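Local coordinates for protein pngf-ii (Elizabethkingia meningoseptica, PDB 4R4X) that probably hydrolyses the amide link between N-glycans and asparagine, releasing glycans from glycoproteins as a peptide:N-glycosidase, at residues Q228-S240 with N325-L339. Numbering follows the deposited sequence.
Sequences QGNTIFVELKQKS and NTPYRQDITELRPQL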
ATOM      1  N   GLN A 228      -2.873   0.164  17.155  1.00 19.05           N
ATOM      2  CA  GLN A 228      -2.829  -1.271  16.948  1.00 18.68           C
ATOM      3  C   GLN A 228      -4.092  -1.709  16.214  1.00 16.48           C
ATOM      4  O   GLN A 228      -5.200  -1.372  16.606  1.00 15.66           O
ATOM      5  CB  GLN A 228      -2.682  -2.020  18.296  1.00 21.15           C
ATOM      6  CG  GLN A 228      -2.982  -3.530  18.266  1.00 23.09           C
ATOM      7  CD  GLN A 228      -2.022  -4.365  17.414  1.00 23.88           C
ATOM      8  OE1 GLN A 228      -0.840  -4.057  17.310  1.00 25.06           O
ATOM      9  NE2 GLN A 228      -2.554  -5.433  16.779  1.00 25.21           N
ATOM     10  N   GLY A 229      -3.912  -2.459  15.141  1.00 14.60           N
ATOM     11  CA  GLY A 229      -5.022  -2.960  14.337  1.00 13.39           C
ATOM     12  C   GLY A 229      -4.975  -2.399  12.916  1.00 13.05           C
ATOM     13  O   GLY A 229      -5.401  -3.063  11.957  1.00 11.89           O
ATOM     14  N   ASN A 230      -4.464  -1.187  12.777  1.00 12.62           N
ATOM     15  CA  ASN A 230      -4.375  -0.571  11.447  1.00 13.12           C
ATOM     16  C   ASN A 230      -3.280  -1.259  10.624  1.00 12.58           C
ATOM     17  O   ASN A 230      -2.286  -1.765  11.174  1.00 12.21           O
ATOM     18  CB  ASN A 230      -4.000   0.895  11.571  1.00 14.10           C
ATOM     19  CG  ASN A 230      -5.125   1.803  12.044  1.00 14.86           C
ATOM     20  OD1 ASN A 230      -4.887   2.996  12.157  1.00 17.50           O
ATOM     21  ND2 ASN A 230      -6.307   1.285  12.326  1.00 14.89           N
ATOM     22  N   THR A 231      -3.427  -1.272   9.307  1.00 12.66           N
ATOM     23  CA  THR A 231      -2.383  -1.827   8.472  1.00 12.74           C
ATOM     24  C   THR A 231      -1.651  -0.711   7.740  1.00 12.78           C
ATOM     25  O   THR A 231      -2.185   0.417   7.566  1.00 12.31           O
ATOM     26  CB  THR A 231      -2.921  -2.873   7.487  1.00 13.18           C
ATOM     27  OG1 THR A 231      -3.970  -2.313   6.688  1.00 13.47           O
ATOM     28  CG2 THR A 231      -3.441  -4.074   8.224  1.00 13.43           C
ATOM     29  N   ILE A 232      -0.422  -1.023   7.347  1.00 12.16           N
ATOM     30  CA  ILE A 232       0.480  -0.048   6.738  1.00 12.39           C
ATOM     31  C   ILE A 232       1.205  -0.679   5.556  1.00 11.98           C
ATOM     32  O   ILE A 232       1.751  -1.790   5.664  1.00 11.25           O
ATOM     33  CB  ILE A 232       1.563   0.443   7.710  1.00 12.58           C
ATOM     34  CG1 ILE A 232       1.010   0.789   9.091  1.00 13.06           C
ATOM     35  CG2 ILE A 232       2.251   1.660   7.120  1.00 12.92           C
ATOM     36  CD1 ILE A 232       2.084   0.898  10.154  1.00 13.50           C
ATOM     37  N   PHE A 233       1.211   0.038   4.440  1.00 11.61           N
ATOM     38  CA  PHE A 233       1.851  -0.417   3.229  1.00 12.01           C
ATOM     39  C   PHE A 233       2.737   0.711   2.682  1.00 12.29           C
ATOM     40  O   PHE A 233       2.479   1.903   2.916  1.00 12.88           O
ATOM     41  CB  PHE A 233       0.814  -0.762   2.144  1.00 12.04           C
ATOM     42  CG  PHE A 233       0.031  -2.014   2.398  1.00 12.26           C
ATOM     43  CD1 PHE A 233      -0.963  -2.043   3.335  1.00 12.40           C
ATOM     44  CD2 PHE A 233       0.266  -3.166   1.631  1.00 12.88           C
ATOM     45  CE1 PHE A 233      -1.693  -3.203   3.555  1.00 12.57           C
ATOM     46  CE2 PHE A 233      -0.460  -4.336   1.848  1.00 13.07           C
ATOM     47  CZ  PHE A 233      -1.434  -4.349   2.824  1.00 12.38           C
ATOM     48  N   VAL A 234       3.783   0.315   1.957  1.00 12.27           N
ATOM     49  CA  VAL A 234       4.650   1.247   1.281  1.00 12.13           C
ATOM     50  C   VAL A 234       4.629   0.893  -0.181  1.00 12.13           C
ATOM     51  O   VAL A 234       4.742  -0.288  -0.519  1.00 11.77           O
ATOM     52  CB  VAL A 234       6.085   1.222   1.842  1.00 12.41           C
ATOM     53  CG1 VAL A 234       6.695  -0.182   1.810  1.00 12.61           C
ATOM     54  CG2 VAL A 234       6.962   2.211   1.099  1.00 12.69           C
ATOM     55  N   GLU A 235       4.462   1.911  -1.031  1.00 12.77           N
ATOM     56  CA  GLU A 235       4.388   1.716  -2.488  1.00 13.69           C
ATOM     57  C   GLU A 235       5.361   2.592  -3.268  1.00 13.18           C
ATOM     58  O   GLU A 235       5.376   3.819  -3.133  1.00 11.93           O
ATOM     59  CB  GLU A 235       2.976   1.949  -3.012  1.00 14.82           C
ATOM     60  CG  GLU A 235       2.805   1.557  -4.493  1.00 16.26           C
ATOM     61  CD  GLU A 235       1.340   1.579  -4.928  1.00 17.63           C
ATOM     62  OE1 GLU A 235       0.900   0.664  -5.645  1.00 18.88           O
ATOM     63  OE2 GLU A 235       0.618   2.526  -4.559  1.00 19.89           O
ATOM     64  N   LEU A 236       6.164   1.940  -4.106  1.00 13.41           N
ATOM     65  CA  LEU A 236       7.161   2.599  -4.924  1.00 13.94           C
ATOM     66  C   LEU A 236       6.890   2.275  -6.388  1.00 14.39           C
ATOM     67  O   LEU A 236       6.526   1.125  -6.723  1.00 14.11           O
ATOM     68  CB  LEU A 236       8.565   2.114  -4.530  1.00 15.13           C
ATOM     69  CG  LEU A 236       9.695   2.817  -5.313  1.00 16.87           C
ATOM     70  CD1 LEU A 236      10.841   3.234  -4.419  1.00 18.65           C
ATOM     71  CD2 LEU A 236      10.192   1.959  -6.444  1.00 18.44           C
ATOM     72  N   LYS A 237       7.058   3.277  -7.248  1.00 13.74           N
ATOM     73  CA  LYS A 237       6.965   3.086  -8.694  1.00 14.23           C
ATOM     74  C   LYS A 237       8.291   3.535  -9.274  1.00 13.76           C
ATOM     75  O   LYS A 237       8.861   4.512  -8.821  1.00 13.74           O
ATOM     76  CB  LYS A 237       5.826   3.919  -9.301  1.00 15.60           C
ATOM     77  CG  LYS A 237       4.450   3.746  -8.700  1.00 18.17           C
ATOM     78  CD  LYS A 237       3.889   2.339  -8.852  1.00 19.08           C
ATOM     79  CE  LYS A 237       2.479   2.252  -8.250  1.00 20.25           C
ATOM     80  NZ  LYS A 237       1.507   3.096  -9.010  1.00 20.98           N
ATOM     81  N   GLN A 238       8.816   2.810 -10.245  1.00 13.25           N
ATOM     82  CA  GLN A 238      10.176   3.052 -10.742  1.00 12.98           C
ATOM     83  C   GLN A 238      10.237   2.903 -12.255  1.00 13.01           C
ATOM     84  O   GLN A 238       9.510   2.112 -12.822  1.00 12.64           O
ATOM     85  CB  GLN A 238      11.145   2.052 -10.095  1.00 12.68           C
ATOM     86  CG  GLN A 238      12.567   2.019 -10.634  1.00 12.71           C
ATOM     87  CD  GLN A 238      12.763   1.116 -11.845  1.00 13.70           C
ATOM     88  OE1 GLN A 238      12.026   0.159 -12.059  1.00 14.08           O
ATOM     89  NE2 GLN A 238      13.779   1.406 -12.631  1.00 13.89           N
ATOM     90  N   LYS A 239      11.122   3.670 -12.889  1.00 14.13           N
ATOM     91  CA  LYS A 239      11.575   3.409 -14.244  1.00 14.49           C
ATOM     92  C   LYS A 239      12.993   3.901 -14.432  1.00 13.56           C
ATOM     93  O   LYS A 239      13.497   4.692 -13.629  1.00 13.03           O
ATOM     94  CB  LYS A 239      10.666   4.083 -15.267  1.00 16.70           C
ATOM     95  CG  LYS A 239      10.847   5.588 -15.372  1.00 19.46           C
ATOM     96  CD  LYS A 239       9.817   6.146 -16.344  1.00 22.58           C
ATOM     97  CE  LYS A 239       9.746   7.659 -16.307  1.00 25.34           C
ATOM     98  NZ  LYS A 239      10.714   8.272 -17.252  1.00 28.70           N
ATOM     99  N   SER A 240      13.627   3.422 -15.496  1.00 12.70           N
ATOM    100  CA  SER A 240      14.938   3.894 -15.906  1.00 12.88           C
ATOM    101  C   SER A 240      14.820   5.211 -16.656  1.00 13.97           C
ATOM    102  O   SER A 240      13.928   5.371 -17.485  1.00 13.25           O
ATOM    103  CB  SER A 240      15.658   2.884 -16.817  1.00 12.40           C
ATOM    104  OG  SER A 240      16.872   3.424 -17.341  1.00 11.97           O
ATOM    105  N   ASN A 325       6.692   0.825 -16.484  1.00 14.73           N
ATOM    106  CA  ASN A 325       7.356   1.076 -15.206  1.00 15.53           C
ATOM    107  C   ASN A 325       7.104  -0.106 -14.253  1.00 14.21           C
ATOM    108  O   ASN A 325       6.309  -1.000 -14.562  1.00 12.75           O
ATOM    109  CB  ASN A 325       6.872   2.401 -14.601  1.00 17.53           C
ATOM    110  CG  ASN A 325       5.379   2.408 -14.348  1.00 21.19           C
ATOM    111  OD1 ASN A 325       4.882   1.657 -13.529  1.00 22.96           O
ATOM    112  ND2 ASN A 325       4.658   3.252 -15.070  1.00 24.56           N
ATOM    113  N   THR A 326       7.807  -0.109 -13.125  1.00 13.00           N
ATOM    114  CA  THR A 326       7.768  -1.206 -12.192  1.00 12.71           C
ATOM    115  C   THR A 326       7.142  -0.738 -10.906  1.00 12.70           C
ATOM    116  O   THR A 326       7.619   0.234 -10.334  1.00 12.78           O
ATOM    117  CB  THR A 326       9.147  -1.715 -11.793  1.00 12.74           C
ATOM    118  OG1 THR A 326      10.036  -1.623 -12.908  1.00 13.72           O
ATOM    119  CG2 THR A 326       9.036  -3.147 -11.278  1.00 12.41           C
ATOM    120  N   PRO A 327       6.075  -1.420 -10.457  1.00 12.27           N
ATOM    121  CA  PRO A 327       5.500  -1.140  -9.164  1.00 12.32           C
ATOM    122  C   PRO A 327       5.961  -2.150  -8.118  1.00 12.34           C
ATOM    123  O   PRO A 327       6.106  -3.341  -8.427  1.00 11.52           O
ATOM    124  CB  PRO A 327       4.025  -1.317  -9.418  1.00 12.39           C
ATOM    125  CG  PRO A 327       3.969  -2.436 -10.430  1.00 12.37           C
ATOM    126  CD  PRO A 327       5.253  -2.384 -11.206  1.00 12.11           C
ATOM    127  N   TYR A 328       6.176  -1.649  -6.906  1.00 12.16           N
ATOM    128  CA  TYR A 328       6.539  -2.459  -5.759  1.00 12.08           C
ATOM    129  C   TYR A 328       5.718  -1.998  -4.561  1.00 12.36           C
ATOM    130  O   TYR A 328       5.741  -0.816  -4.204  1.00 13.38           O
ATOM    131  CB  TYR A 328       8.009  -2.292  -5.405  1.00 12.50           C
ATOM    132  CG  TYR A 328       9.030  -2.429  -6.521  1.00 12.68           C
ATOM    133  CD1 TYR A 328       9.339  -1.350  -7.336  1.00 12.83           C
ATOM    134  CD2 TYR A 328       9.741  -3.622  -6.708  1.00 12.72           C
ATOM    135  CE1 TYR A 328      10.321  -1.442  -8.312  1.00 13.24           C
ATOM    136  CE2 TYR A 328      10.711  -3.728  -7.699  1.00 13.21           C
ATOM    137  CZ  TYR A 328      10.994  -2.632  -8.493  1.00 13.26           C
ATOM    138  OH  TYR A 328      11.974  -2.691  -9.464  1.00 14.04           O
ATOM    139  N   ARG A 329       5.023  -2.919  -3.915  1.00 11.65           N
ATOM    140  CA  ARG A 329       4.262  -2.559  -2.737  1.00 12.21           C
ATOM    141  C   ARG A 329       4.405  -3.645  -1.687  1.00 12.20           C
ATOM    142  O   ARG A 329       4.142  -4.831  -1.955  1.00 11.18           O
ATOM    143  CB  ARG A 329       2.785  -2.324  -3.080  1.00 12.39           C
ATOM    144  CG  ARG A 329       1.968  -1.683  -1.947  1.00 12.98           C
ATOM    145  CD  ARG A 329       0.518  -1.414  -2.356  1.00 13.61           C
ATOM    146  NE  ARG A 329      -0.201  -0.531  -1.419  1.00 14.57           N
ATOM    147  CZ  ARG A 329      -1.526  -0.391  -1.360  1.00 15.63           C
ATOM    148  NH1 ARG A 329      -2.324  -1.101  -2.155  1.00 15.42           N
ATOM    149  NH2 ARG A 329      -2.083   0.451  -0.479  1.00 15.86           N
ATOM    150  N   GLN A 330       4.796  -3.221  -0.491  1.00 12.04           N
ATOM    151  CA  GLN A 330       5.004  -4.129   0.628  1.00 13.34           C
ATOM    152  C   GLN A 330       4.169  -3.733   1.864  1.00 13.08           C
ATOM    153  O   GLN A 330       4.080  -2.551   2.233  1.00 12.88           O
ATOM    154  CB  GLN A 330       6.469  -4.124   1.025  1.00 14.71           C
ATOM    155  CG  GLN A 330       6.770  -5.105   2.167  1.00 16.52           C
ATOM    156  CD  GLN A 330       8.199  -5.569   2.221  1.00 17.87           C
ATOM    157  OE1 GLN A 330       8.825  -5.677   3.304  1.00 23.74           O
ATOM    158  NE2 GLN A 330       8.731  -5.856   1.095  1.00 17.79           N
ATOM    159  N   ASP A 331       3.583  -4.739   2.481  1.00 13.19           N
ATOM    160  CA  ASP A 331       2.896  -4.632   3.778  1.00 12.50           C
ATOM    161  C   ASP A 331       3.980  -4.478   4.834  1.00 12.80           C
ATOM    162  O   ASP A 331       4.870  -5.312   4.933  1.00 13.51           O
ATOM    163  CB  ASP A 331       2.100  -5.903   3.970  1.00 12.79           C
ATOM    164  CG  ASP A 331       1.284  -5.946   5.269  1.00 12.70           C
ATOM    165  OD1 ASP A 331       1.483  -5.101   6.180  1.00 12.57           O
ATOM    166  OD2 ASP A 331       0.453  -6.878   5.359  1.00 12.76           O
ATOM    167  N   ILE A 332       3.933  -3.398   5.598  1.00 11.78           N
ATOM    168  CA  ILE A 332       4.919  -3.158   6.648  1.00 12.06           C
ATOM    169  C   ILE A 332       4.251  -2.969   8.027  1.00 11.68           C
ATOM    170  O   ILE A 332       4.807  -2.293   8.900  1.00 12.40           O
ATOM    171  CB  ILE A 332       5.803  -1.932   6.316  1.00 11.86           C
ATOM    172  CG1 ILE A 332       4.962  -0.728   5.910  1.00 12.05           C
ATOM    173  CG2 ILE A 332       6.788  -2.256   5.205  1.00 11.89           C
ATOM    174  CD1 ILE A 332       5.794   0.549   5.853  1.00 12.04           C
ATOM    175  N   THR A 333       3.111  -3.615   8.225  1.00 11.70           N
ATOM    176  CA  THR A 333       2.259  -3.465   9.441  1.00 12.29           C
ATOM    177  C   THR A 333       3.033  -3.736  10.726  1.00 12.45           C
ATOM    178  O   THR A 333       2.871  -3.015  11.719  1.00 11.73           O
ATOM    179  CB  THR A 333       1.003  -4.376   9.323  1.00 12.54           C
ATOM    180  OG1 THR A 333       0.218  -3.929   8.204  1.00 12.46           O
ATOM    181  CG2 THR A 333       0.153  -4.361  10.594  1.00 12.84           C
ATOM    182  N   GLU A 334       3.933  -4.719  10.688  1.00 12.70           N
ATOM    183  CA  GLU A 334       4.783  -5.035  11.839  1.00 13.52           C
ATOM    184  C   GLU A 334       5.783  -3.928  12.281  1.00 13.73           C
ATOM    185  O   GLU A 334       6.334  -3.998  13.388  1.00 13.26           O
ATOM    186  CB  GLU A 334       5.532  -6.386  11.611  1.00 13.82           C
ATOM    187  CG  GLU A 334       6.804  -6.331  10.768  1.00 15.04           C
ATOM    188  CD  GLU A 334       6.578  -6.333   9.257  1.00 15.83           C
ATOM    189  OE1 GLU A 334       5.458  -6.035   8.797  1.00 16.97           O
ATOM    190  OE2 GLU A 334       7.538  -6.631   8.517  1.00 17.82           O
ATOM    191  N   LEU A 335       6.039  -2.934  11.435  1.00 13.02           N
ATOM    192  CA  LEU A 335       6.931  -1.830  11.815  1.00 14.15           C
ATOM    193  C   LEU A 335       6.191  -0.624  12.405  1.00 14.21           C
ATOM    194  O   LEU A 335       6.801   0.421  12.687  1.00 14.10           O
ATOM    195  CB  LEU A 335       7.780  -1.392  10.605  1.00 14.12           C
ATOM    196  CG  LEU A 335       8.657  -2.492   9.999  1.00 14.35           C
ATOM    197  CD1 LEU A 335       9.356  -2.016   8.736  1.00 14.61           C
ATOM    198  CD2 LEU A 335       9.658  -2.975  11.045  1.00 15.15           C
ATOM    199  N   ARG A 336       4.888  -0.787  12.591  1.00 14.67           N
ATOM    200  CA  ARG A 336       4.039   0.226  13.203  1.00 16.48           C
ATOM    201  C   ARG A 336       4.669   0.886  14.461  1.00 15.91           C
ATOM    202  O   ARG A 336       4.697   2.097  14.547  1.00 16.30           O
ATOM    203  CB  ARG A 336       2.653  -0.357  13.518  1.00 17.82           C
ATOM    204  CG  ARG A 336       1.660   0.678  14.054  1.00 20.36           C
ATOM    205  CD  ARG A 336       0.405   0.049  14.646  1.00 21.89           C
ATOM    206  NE  ARG A 336       0.756  -0.728  15.831  1.00 24.72           N
ATOM    207  CZ  ARG A 336       1.067  -0.192  17.009  1.00 26.80           C
ATOM    208  NH1 ARG A 336       1.023   1.126  17.209  1.00 27.53           N
ATOM    209  NH2 ARG A 336       1.402  -0.993  18.000  1.00 31.00           N
ATOM    210  N   PRO A 337       5.210   0.090  15.404  1.00 16.53           N
ATOM    211  CA  PRO A 337       5.804   0.696  16.610  1.00 16.63           C
ATOM    212  C   PRO A 337       6.974   1.648  16.336  1.00 17.57           C
ATOM    213  O   PRO A 337       7.197   2.558  17.115  1.00 17.00           O
ATOM    214  CB  PRO A 337       6.273  -0.510  17.426  1.00 16.67           C
ATOM    215  CG  PRO A 337       5.394  -1.629  16.954  1.00 16.95           C
ATOM    216  CD  PRO A 337       5.228  -1.379  15.472  1.00 16.09           C
ATOM    217  N   GLN A 338       7.704   1.440  15.245  1.00 16.81           N
ATOM    218  CA  GLN A 338       8.811   2.299  14.881  1.00 18.57           C
ATOM    219  C   GLN A 338       8.325   3.525  14.098  1.00 19.42           C
ATOM    220  O   GLN A 338       9.017   4.527  14.062  1.00 23.14           O
ATOM    221  CB  GLN A 338       9.841   1.487  14.073  1.00 19.21           C
ATOM    222  CG  GLN A 338      11.126   2.198  13.678  1.00 21.02           C
ATOM    223  CD  GLN A 338      12.023   2.538  14.861  1.00 21.70           C
ATOM    224  OE1 GLN A 338      12.595   3.632  14.934  1.00 25.37           O
ATOM    225  NE2 GLN A 338      12.145   1.610  15.789  1.00 20.23           N
ATOM    226  N   LEU A 339       7.143   3.448  13.486  1.00 17.93           N
ATOM    227  CA  LEU A 339       6.620   4.546  12.634  1.00 17.45           C
ATOM    228  C   LEU A 339       5.624   5.462  13.317  1.00 17.11           C
ATOM    229  O   LEU A 339       5.583   6.655  13.024  1.00 17.69           O
ATOM    230  CB  LEU A 339       5.947   3.965  11.397  1.00 17.65           C
ATOM    231  CG  LEU A 339       6.829   3.172  10.429  1.00 17.83           C
ATOM    232  CD1 LEU A 339       5.935   2.325   9.528  1.00 18.44           C
ATOM    233  CD2 LEU A 339       7.694   4.105   9.614  1.00 19.13           C
TER
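Thr333 OG1 takes the backbone N-H of Ile232 at 3.1 Å and donates its own hydrogen bond to Asp331 OD1, which also accepts the backbone N-H of Thr333. That second bond closes an Asx turn, so one carboxylate oxygen fixes both the threonine hydroxyl and the bend where strand 326-331 gives way to the 3-10 segment 333-335. Within the turn, Ile332 N donates to Ile232 O at 2.7 Å. Along strand 326-331, which leads into the turn, the pairing with 231-240 is antiparallel, and reciprocal backbone bonds join Val234 to Gln330, Leu236 to Tyr328 and Gln238 to Thr326. The last pair adds a side-chain bond, Thr326 OG1 to Gln238 OE1 (2.8 Å), while Gln238 NE2 turns to His358.

On one face, the Phe233 ring lies over Asp331, whose CA makes a CH-pi contact 4.1 Å from the ring centroid; ring and carboxylate are stacked, their planes 23° apart. Arg329, extended with CG anti to its N (chi1 -169°), carries NE to 3.7 Å from Phe233 CB, and its NH2 hydrogen-bonds to Ser365 OG. Glu235 crosses Arg329 at a slant, its OE2 well out of the guanidinium plane, so opposite charges are near but no N-H points at the oxygen.

The other face is more buried: Leu236 CD2 meets Tyr328 CD1 at 3.5 Å, and Val234 CG1 touches Ile332 CG2. Past the bend, Arg336 CB at the start of helix 336-339 packs on Ile232 CD1 (3.6 Å). Strand 358-367 flanks 231-240 on its other edge, making this an antiparallel edge pair within a four-stranded sheet, consistent with the first of the two jelly-roll domains of the PNGase F fold.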